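Local coordinates for HIT domain-containing protein (Sulfolobus tokodaii, PDB 2EO4) that binds zinc and belongs to the histidine triad family of nucleotide-binding proteins, in which it may act as a hydrolase, possibly an adenylylsulfatase, at residues Lys28-Leu33 with Lys112-Arg117; Lys74-Arg79 with Thr102-Tyr107. All coordinates share one frame; numbering follows the deposited sequence.

Contact 1 (Lys28-Leu33 with Lys112-Arg117); sequences KYPVSL and KSFKPR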
ATOM      1  N   LYS A  28      12.820  -3.495  12.806  1.00 24.36           N
ATOM      2  CA  LYS A  28      13.959  -3.369  13.715  1.00 24.77           C
ATOM      3  C   LYS A  28      14.439  -1.924  13.880  1.00 25.86           C
ATOM      4  O   LYS A  28      14.945  -1.557  14.938  1.00 25.96           O
ATOM      5  CB  LYS A  28      15.122  -4.248  13.242  1.00 26.44           C
ATOM      6  CG  LYS A  28      16.352  -4.186  14.150  1.00 25.59           C
ATOM      7  CD  LYS A  28      17.449  -5.144  13.689  1.00 27.11           C
ATOM      8  CE  LYS A  28      18.683  -5.025  14.574  1.00 27.09           C
ATOM      9  NZ  LYS A  28      19.763  -5.981  14.194  1.00 30.28           N
ATOM     10  N   TYR A  29      14.284  -1.111  12.839  1.00 24.95           N
ATOM     11  CA  TYR A  29      14.701   0.294  12.881  1.00 25.76           C
ATOM     12  C   TYR A  29      13.460   1.124  12.540  1.00 25.64           C
ATOM     13  O   TYR A  29      13.415   1.808  11.517  1.00 25.79           O
ATOM     14  CB  TYR A  29      15.796   0.540  11.838  1.00 26.50           C
ATOM     15  CG  TYR A  29      16.978  -0.407  11.938  1.00 27.47           C
ATOM     16  CD1 TYR A  29      18.036  -0.150  12.808  1.00 27.91           C
ATOM     17  CD2 TYR A  29      17.037  -1.559  11.153  1.00 27.88           C
ATOM     18  CE1 TYR A  29      19.127  -1.016  12.891  1.00 29.88           C
ATOM     19  CE2 TYR A  29      18.121  -2.430  11.228  1.00 28.44           C
ATOM     20  CZ  TYR A  29      19.162  -2.152  12.096  1.00 30.29           C
ATOM     21  OH  TYR A  29      20.245  -3.003  12.152  1.00 31.87           O
ATOM     22  N   PRO A  30      12.445   1.088  13.416  1.00 25.96           N
ATOM     23  CA  PRO A  30      11.174   1.802  13.240  1.00 26.55           C
ATOM     24  C   PRO A  30      11.197   3.299  12.976  1.00 26.29           C
ATOM     25  O   PRO A  30      11.914   4.052  13.632  1.00 25.12           O
ATOM     26  CB  PRO A  30      10.415   1.465  14.521  1.00 25.18           C
ATOM     27  CG  PRO A  30      11.501   1.380  15.526  1.00 25.44           C
ATOM     28  CD  PRO A  30      12.557   0.577  14.794  1.00 25.46           C
ATOM     29  N   VAL A  31      10.388   3.714  12.006  1.00 26.65           N
ATOM     30  CA  VAL A  31      10.249   5.121  11.651  1.00 27.75           C
ATOM     31  C   VAL A  31       9.431   5.785  12.753  1.00 28.95           C
ATOM     32  O   VAL A  31       9.651   6.945  13.103  1.00 27.59           O
ATOM     33  CB  VAL A  31       9.511   5.278  10.304  1.00 29.11           C
ATOM     34  CG1 VAL A  31       9.047   6.716  10.118  1.00 32.02           C
ATOM     35  CG2 VAL A  31      10.431   4.868   9.168  1.00 30.94           C
ATOM     36  N   SER A  32       8.474   5.036  13.289  1.00 27.58           N
ATOM     37  CA  SER A  32       7.623   5.528  14.363  1.00 27.44           C
ATOM     38  C   SER A  32       7.282   4.358  15.275  1.00 27.76           C
ATOM     39  O   SER A  32       7.461   3.193  14.908  1.00 24.62           O
ATOM     40  CB  SER A  32       6.339   6.149  13.802  1.00 26.69           C
ATOM     41  OG  SER A  32       5.476   5.157  13.272  1.00 26.14           O
ATOM     42  N   LEU A  33       6.793   4.670  16.467  1.00 26.42           N
ATOM     43  CA  LEU A  33       6.444   3.647  17.439  1.00 27.65           C
ATOM     44  C   LEU A  33       5.391   2.673  16.908  1.00 26.82           C
ATOM     45  O   LEU A  33       4.296   3.080  16.520  1.00 27.01           O
ATOM     46  CB  LEU A  33       5.936   4.315  18.721  1.00 29.98           C
ATOM     47  CG  LEU A  33       5.594   3.379  19.878  1.00 32.49           C
ATOM     48  CD1 LEU A  33       6.510   3.667  21.065  1.00 34.58           C
ATOM     49  CD2 LEU A  33       4.140   3.574  20.263  1.00 34.10           C
ATOM     50  N   LYS A 112       7.735   4.721  26.630  1.00 60.84           N
ATOM     51  CA  LYS A 112       8.856   5.552  27.046  1.00 61.50           C
ATOM     52  C   LYS A 112       9.632   6.094  25.856  1.00 61.34           C
ATOM     53  O   LYS A 112       9.134   6.097  24.729  1.00 61.78           O
ATOM     54  CB  LYS A 112       9.793   4.760  27.964  1.00 62.96           C
ATOM     55  CG  LYS A 112       9.255   4.571  29.375  1.00 63.75           C
ATOM     56  CD  LYS A 112       7.943   3.803  29.384  1.00 64.86           C
ATOM     57  CE  LYS A 112       7.272   3.877  30.745  1.00 65.55           C
ATOM     58  NZ  LYS A 112       6.923   5.281  31.105  1.00 66.05           N
ATOM     59  N   SER A 113      10.851   6.555  26.118  1.00 60.36           N
ATOM     60  CA  SER A 113      11.711   7.115  25.083  1.00 58.80           C
ATOM     61  C   SER A 113      11.722   6.278  23.808  1.00 56.92           C
ATOM     62  O   SER A 113      11.779   5.049  23.852  1.00 57.32           O
ATOM     63  CB  SER A 113      13.141   7.257  25.609  1.00 59.52           C
ATOM     64  OG  SER A 113      13.679   5.993  25.958  1.00 60.92           O
ATOM     65  N   PHE A 114      11.662   6.963  22.673  1.00 53.87           N
ATOM     66  CA  PHE A 114      11.675   6.315  21.370  1.00 50.59           C
ATOM     67  C   PHE A 114      12.657   7.075  20.488  1.00 50.13           C
ATOM     68  O   PHE A 114      12.622   8.304  20.427  1.00 50.37           O
ATOM     69  CB  PHE A 114      10.279   6.356  20.740  1.00 47.08           C
ATOM     70  CG  PHE A 114      10.218   5.760  19.360  1.00 42.00           C
ATOM     71  CD1 PHE A 114      10.239   4.380  19.180  1.00 40.48           C
ATOM     72  CD2 PHE A 114      10.165   6.581  18.238  1.00 41.42           C
ATOM     73  CE1 PHE A 114      10.213   3.827  17.898  1.00 38.14           C
ATOM     74  CE2 PHE A 114      10.139   6.039  16.953  1.00 39.11           C
ATOM     75  CZ  PHE A 114      10.164   4.659  16.784  1.00 37.74           C
ATOM     76  N   LYS A 115      13.535   6.344  19.811  1.00 49.41           N
ATOM     77  CA  LYS A 115      14.520   6.960  18.932  1.00 49.72           C
ATOM     78  C   LYS A 115      14.186   6.649  17.476  1.00 48.11           C
ATOM     79  O   LYS A 115      14.560   5.599  16.954  1.00 47.24           O
ATOM     80  CB  LYS A 115      15.919   6.442  19.272  1.00 52.28           C
ATOM     81  CG  LYS A 115      16.355   6.740  20.703  1.00 55.30           C
ATOM     82  CD  LYS A 115      17.725   6.149  21.011  1.00 58.35           C
ATOM     83  CE  LYS A 115      18.814   6.763  20.140  1.00 60.41           C
ATOM     84  NZ  LYS A 115      20.156   6.170  20.416  1.00 61.97           N
ATOM     85  N   PRO A 116      13.475   7.567  16.800  1.00 46.96           N
ATOM     86  CA  PRO A 116      13.068   7.419  15.399  1.00 46.46           C
ATOM     87  C   PRO A 116      14.166   6.962  14.441  1.00 45.90           C
ATOM     88  O   PRO A 116      15.290   7.464  14.482  1.00 44.10           O
ATOM     89  CB  PRO A 116      12.544   8.809  15.048  1.00 46.72           C
ATOM     90  CG  PRO A 116      11.940   9.257  16.332  1.00 47.04           C
ATOM     91  CD  PRO A 116      12.994   8.850  17.344  1.00 47.52           C
ATOM     92  N   ARG A 117      13.820   5.998  13.590  1.00 44.99           N
ATOM     93  CA  ARG A 117      14.722   5.451  12.579  1.00 46.39           C
ATOM     94  C   ARG A 117      15.947   4.695  13.084  1.00 45.19           C
ATOM     95  O   ARG A 117      16.827   4.349  12.297  1.00 47.37           O
ATOM     96  CB  ARG A 117      15.170   6.571  11.632  1.00 48.50           C
ATOM     97  CG  ARG A 117      14.023   7.197  10.858  1.00 52.74           C
ATOM     98  CD  ARG A 117      14.495   8.328   9.958  1.00 57.38           C
ATOM     99  NE  ARG A 117      13.392   8.896   9.188  1.00 60.99           N
ATOM    100  CZ  ARG A 117      12.337   9.501   9.725  1.00 63.28           C
ATOM    101  NH1 ARG A 117      12.236   9.623  11.043  1.00 64.58           N
ATOM    102  NH2 ARG A 117      11.377   9.978   8.944  1.00 64.10           N
TER

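Contact 2 (Lys74-Arg79 with Thr102-Tyr107); sequences KADGLR and TWEGDY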
ATOM      1  N   LYS A  74      -2.773   3.427  20.140  1.00 27.64           N
ATOM      2  CA  LYS A  74      -3.718   4.542  20.086  1.00 28.14           C
ATOM      3  C   LYS A  74      -3.323   5.572  19.034  1.00 28.39           C
ATOM      4  O   LYS A  74      -3.235   6.770  19.309  1.00 27.69           O
ATOM      5  CB  LYS A  74      -3.825   5.212  21.462  1.00 31.29           C
ATOM      6  CG  LYS A  74      -4.460   4.325  22.524  1.00 34.01           C
ATOM      7  CD  LYS A  74      -5.891   3.960  22.143  1.00 38.68           C
ATOM      8  CE  LYS A  74      -6.515   2.998  23.149  1.00 40.63           C
ATOM      9  NZ  LYS A  74      -5.806   1.688  23.175  1.00 41.10           N
ATOM     10  N   ALA A  75      -3.093   5.095  17.818  1.00 27.44           N
ATOM     11  CA  ALA A  75      -2.707   5.974  16.725  1.00 27.24           C
ATOM     12  C   ALA A  75      -3.913   6.702  16.150  1.00 26.25           C
ATOM     13  O   ALA A  75      -5.031   6.189  16.177  1.00 27.47           O
ATOM     14  CB  ALA A  75      -2.018   5.162  15.626  1.00 25.92           C
ATOM     15  N   ASP A  76      -3.680   7.903  15.635  1.00 26.64           N
ATOM     16  CA  ASP A  76      -4.743   8.685  15.021  1.00 26.58           C
ATOM     17  C   ASP A  76      -4.780   8.364  13.535  1.00 26.61           C
ATOM     18  O   ASP A  76      -5.789   8.575  12.862  1.00 26.97           O
ATOM     19  CB  ASP A  76      -4.492  10.175  15.222  1.00 28.05           C
ATOM     20  CG  ASP A  76      -4.593  10.578  16.675  1.00 29.93           C
ATOM     21  OD1 ASP A  76      -5.627  10.248  17.292  1.00 30.86           O
ATOM     22  OD2 ASP A  76      -3.650  11.208  17.191  1.00 30.02           O
ATOM     23  N   GLY A  77      -3.666   7.848  13.031  1.00 26.77           N
ATOM     24  CA  GLY A  77      -3.595   7.496  11.627  1.00 23.81           C
ATOM     25  C   GLY A  77      -2.541   6.442  11.359  1.00 22.52           C
ATOM     26  O   GLY A  77      -1.797   6.045  12.258  1.00 21.85           O
ATOM     27  N   LEU A  78      -2.488   5.983  10.114  1.00 20.95           N
ATOM     28  CA  LEU A  78      -1.518   4.973   9.703  1.00 20.88           C
ATOM     29  C   LEU A  78      -1.147   5.204   8.250  1.00 19.65           C
ATOM     30  O   LEU A  78      -1.996   5.576   7.445  1.00 20.12           O
ATOM     31  CB  LEU A  78      -2.110   3.566   9.803  1.00 21.09           C
ATOM     32  CG  LEU A  78      -2.639   3.047  11.142  1.00 20.14           C
ATOM     33  CD1 LEU A  78      -3.377   1.735  10.889  1.00 23.10           C
ATOM     34  CD2 LEU A  78      -1.497   2.853  12.127  1.00 22.38           C
ATOM     35  N   ARG A  79       0.125   4.983   7.935  1.00 22.17           N
ATOM     36  CA  ARG A  79       0.625   5.100   6.571  1.00 22.62           C
ATOM     37  C   ARG A  79       0.929   3.668   6.138  1.00 19.93           C
ATOM     38  O   ARG A  79       1.695   2.979   6.806  1.00 19.02           O
ATOM     39  CB  ARG A  79       1.935   5.900   6.528  1.00 27.61           C
ATOM     40  CG  ARG A  79       1.854   7.352   6.979  1.00 32.53           C
ATOM     41  CD  ARG A  79       3.253   7.905   7.264  1.00 38.93           C
ATOM     42  NE  ARG A  79       4.158   7.749   6.125  1.00 43.65           N
ATOM     43  CZ  ARG A  79       5.483   7.847   6.200  1.00 45.63           C
ATOM     44  NH1 ARG A  79       6.071   8.102   7.363  1.00 44.69           N
ATOM     45  NH2 ARG A  79       6.224   7.682   5.110  1.00 47.30           N
ATOM     46  N   THR A 102       0.834   7.031  13.065  1.00 22.18           N
ATOM     47  CA  THR A 102       0.985   8.474  13.176  1.00 23.65           C
ATOM     48  C   THR A 102       0.035   8.987  14.253  1.00 25.88           C
ATOM     49  O   THR A 102      -0.936   8.315  14.607  1.00 24.35           O
ATOM     50  CB  THR A 102       0.669   9.195  11.840  1.00 22.84           C
ATOM     51  OG1 THR A 102      -0.698   8.974  11.474  1.00 22.38           O
ATOM     52  CG2 THR A 102       1.575   8.680  10.730  1.00 23.14           C
ATOM     53  N   TRP A 103       0.328  10.174  14.772  1.00 27.53           N
ATOM     54  CA  TRP A 103      -0.495  10.796  15.805  1.00 29.99           C
ATOM     55  C   TRP A 103      -0.602  12.280  15.506  1.00 32.97           C
ATOM     56  O   TRP A 103       0.313  12.873  14.933  1.00 32.85           O
ATOM     57  CB  TRP A 103       0.150  10.623  17.185  1.00 28.82           C
ATOM     58  CG  TRP A 103       0.255   9.205  17.639  1.00 28.86           C
ATOM     59  CD1 TRP A 103      -0.642   8.519  18.410  1.00 28.43           C
ATOM     60  CD2 TRP A 103       1.306   8.284  17.329  1.00 29.17           C
ATOM     61  NE1 TRP A 103      -0.213   7.227  18.598  1.00 30.17           N
ATOM     62  CE2 TRP A 103       0.980   7.056  17.946  1.00 28.95           C
ATOM     63  CE3 TRP A 103       2.492   8.378  16.590  1.00 28.24           C
ATOM     64  CZ2 TRP A 103       1.799   5.928  17.844  1.00 29.62           C
ATOM     65  CZ3 TRP A 103       3.307   7.252  16.488  1.00 30.46           C
ATOM     66  CH2 TRP A 103       2.953   6.046  17.113  1.00 28.90           C
ATOM     67  N   GLU A 104      -1.717  12.884  15.890  1.00 37.14           N
ATOM     68  CA  GLU A 104      -1.889  14.308  15.666  1.00 41.61           C
ATOM     69  C   GLU A 104      -1.071  15.054  16.714  1.00 44.37           C
ATOM     70  O   GLU A 104      -0.677  16.201  16.515  1.00 45.88           O
ATOM     71  CB  GLU A 104      -3.372  14.674  15.734  1.00 42.55           C
ATOM     72  CG  GLU A 104      -4.068  14.502  14.390  1.00 46.14           C
ATOM     73  CD  GLU A 104      -5.573  14.428  14.499  1.00 48.92           C
ATOM     74  OE1 GLU A 104      -6.152  15.215  15.276  1.00 51.14           O
ATOM     75  OE2 GLU A 104      -6.178  13.588  13.797  1.00 49.46           O
ATOM     76  N   GLY A 105      -0.797  14.374  17.822  1.00 46.63           N
ATOM     77  CA  GLY A 105      -0.005  14.960  18.888  1.00 49.96           C
ATOM     78  C   GLY A 105       1.222  14.107  19.158  1.00 52.54           C
ATOM     79  O   GLY A 105       2.130  14.035  18.330  1.00 52.32           O
ATOM     80  N   ASP A 106       1.245  13.458  20.319  1.00 55.01           N
ATOM     81  CA  ASP A 106       2.355  12.591  20.705  1.00 57.47           C
ATOM     82  C   ASP A 106       1.803  11.214  21.056  1.00 58.24           C
ATOM     83  O   ASP A 106       0.628  11.085  21.402  1.00 58.08           O
ATOM     84  CB  ASP A 106       3.086  13.172  21.920  1.00 59.87           C
ATOM     85  CG  ASP A 106       3.663  14.548  21.652  1.00 61.88           C
ATOM     86  OD1 ASP A 106       4.522  14.671  20.754  1.00 63.44           O
ATOM     87  OD2 ASP A 106       3.257  15.508  22.342  1.00 63.11           O
ATOM     88  N   TYR A 107       2.641  10.185  20.967  1.00 58.99           N
ATOM     89  CA  TYR A 107       2.193   8.837  21.290  1.00 59.55           C
ATOM     90  C   TYR A 107       1.985   8.679  22.797  1.00 59.42           C
ATOM     91  O   TYR A 107       2.596   9.390  23.594  1.00 59.14           O
ATOM     92  CB  TYR A 107       3.191   7.797  20.761  1.00 60.64           C
ATOM     93  CG  TYR A 107       4.610   7.945  21.263  1.00 62.08           C
ATOM     94  CD1 TYR A 107       4.939   7.652  22.587  1.00 62.24           C
ATOM     95  CD2 TYR A 107       5.631   8.356  20.405  1.00 62.35           C
ATOM     96  CE1 TYR A 107       6.249   7.765  23.045  1.00 63.44           C
ATOM     97  CE2 TYR A 107       6.945   8.473  20.852  1.00 63.18           C
ATOM     98  CZ  TYR A 107       7.247   8.176  22.173  1.00 63.93           C
ATOM     99  OH  TYR A 107       8.544   8.286  22.619  1.00 64.30           O
TER
HETATM  100  O   HOH W   1      -5.149  11.596  12.016  1.00 31.14           O

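Contact 1 (Lys28-Leu33 with Lys112-Arg117)
The F114 ring packs against the backbone of S32 and L33. One face carries the L33 amide N, 3.4 Å above the ring plane and offset toward the rim. P30 CB and V31 O come in at the ring edge, near its plane. F114 CZ comes closest, 3.3 Å from S32 C. F114 CE1 meets P30 CG at 3.6 Å, a plain apolar contact. L33 CD1 stands looser, 4.2 Å from F114 CD1. F114 CG is anti to the backbone N (chi1 177°), on a CB that points toward 28-33. The R117 guanidinium has V31 CG1 over one face, offset toward the rim; R117 NH2 is the atom it nears, at 4.2 Å.

Both segments are irregular loops of the HIT fold. Segment 28-33 lies in the loop between strands 22-26 and 36-40. Segment 112-117 lies in the loop before helix 122-143. One backbone hydrogen bond ties them, R117 N to P30 O at 2.7 Å, bent to 143° at the hydrogen. Y124 of helix 122-143 packs on P30 and L33. S32 OG turns elsewhere, to a hydrogen bond with P101 O. Beside the bonded pair, P116 CB rests 4.0 Å from V31 O.

Contact 2 (Lys74-Arg79 with Thr102-Tyr107)
K74 O lies near the plane of the W103 indole, at its edge, 3.1 Å from W103 NE1. W103 NE1 is hydrogen-bonded to V73 O. K74 is the C-prime residue of a Schellman motif that ends helix 52-72. A75 follows, with CB over one face of the W103 ring, offset toward the rim. Y107 CB lies over the centre of the opposite face.

D76 grips the other segment twice. D76 N donates to T102 O at 3.0 Å, in the carbonyl plane. D76 OD2 takes the E104 N-H at 2.9 Å (OD2 to N), nearly straight at 173°, on the anti side of the carboxylate. D76 CG stands beside the backbone N, anti to the carbonyl carbon (chi1 -67°), and from it OD2 reaches E104 N. An alanine here would probably leave the E104 N-H without this acceptor and the turn after W103 less firmly held. A water weakly bonded to D76 O also donates to E104 OE2.

G77 N is the second donor to T102 O, at 3.2 Å and well above the carbonyl plane. T102 N returns a bond to G77 O at 2.9 Å. Two residues, D76 and G77, are thus set against the single T102, which makes a classic beta bulge. R79 CD passes 3.9 Å from T102 CG2, the two side chains crossing at about a right angle.

T102 OG1 bonds to S87 OG of the second subunit, and E104 forms a salt bridge with R86 of that subunit. The bulge lies where strand 77-84 starts, antiparallel to strand 97-102. L78 packs on S66 and K70 of helix 52-72, and L78 and R79 pair with a strand of the second subunit, carrying the sheet across the interface.

How the contacts relate
Contact 2 is nested within the chain loop closed by contact 1, and their centres lie about 13 Å apart. They touch directly. Y107 OH is 3.1 Å from K112 O, a probable hydrogen bond, and 3.2 Å from F114 CB. W103 CH2 reaches 3.3 Å from L33 O. Y107 is poorly ordered, so its part in this junction is less certain. In contact 1 the side chain of V31 is about 11 Å from that of H96, the predicted active-site residue that would carry the AMP. Contact 2 lies away from the annotated sites and faces the second subunit, which touches neither segment of contact 1.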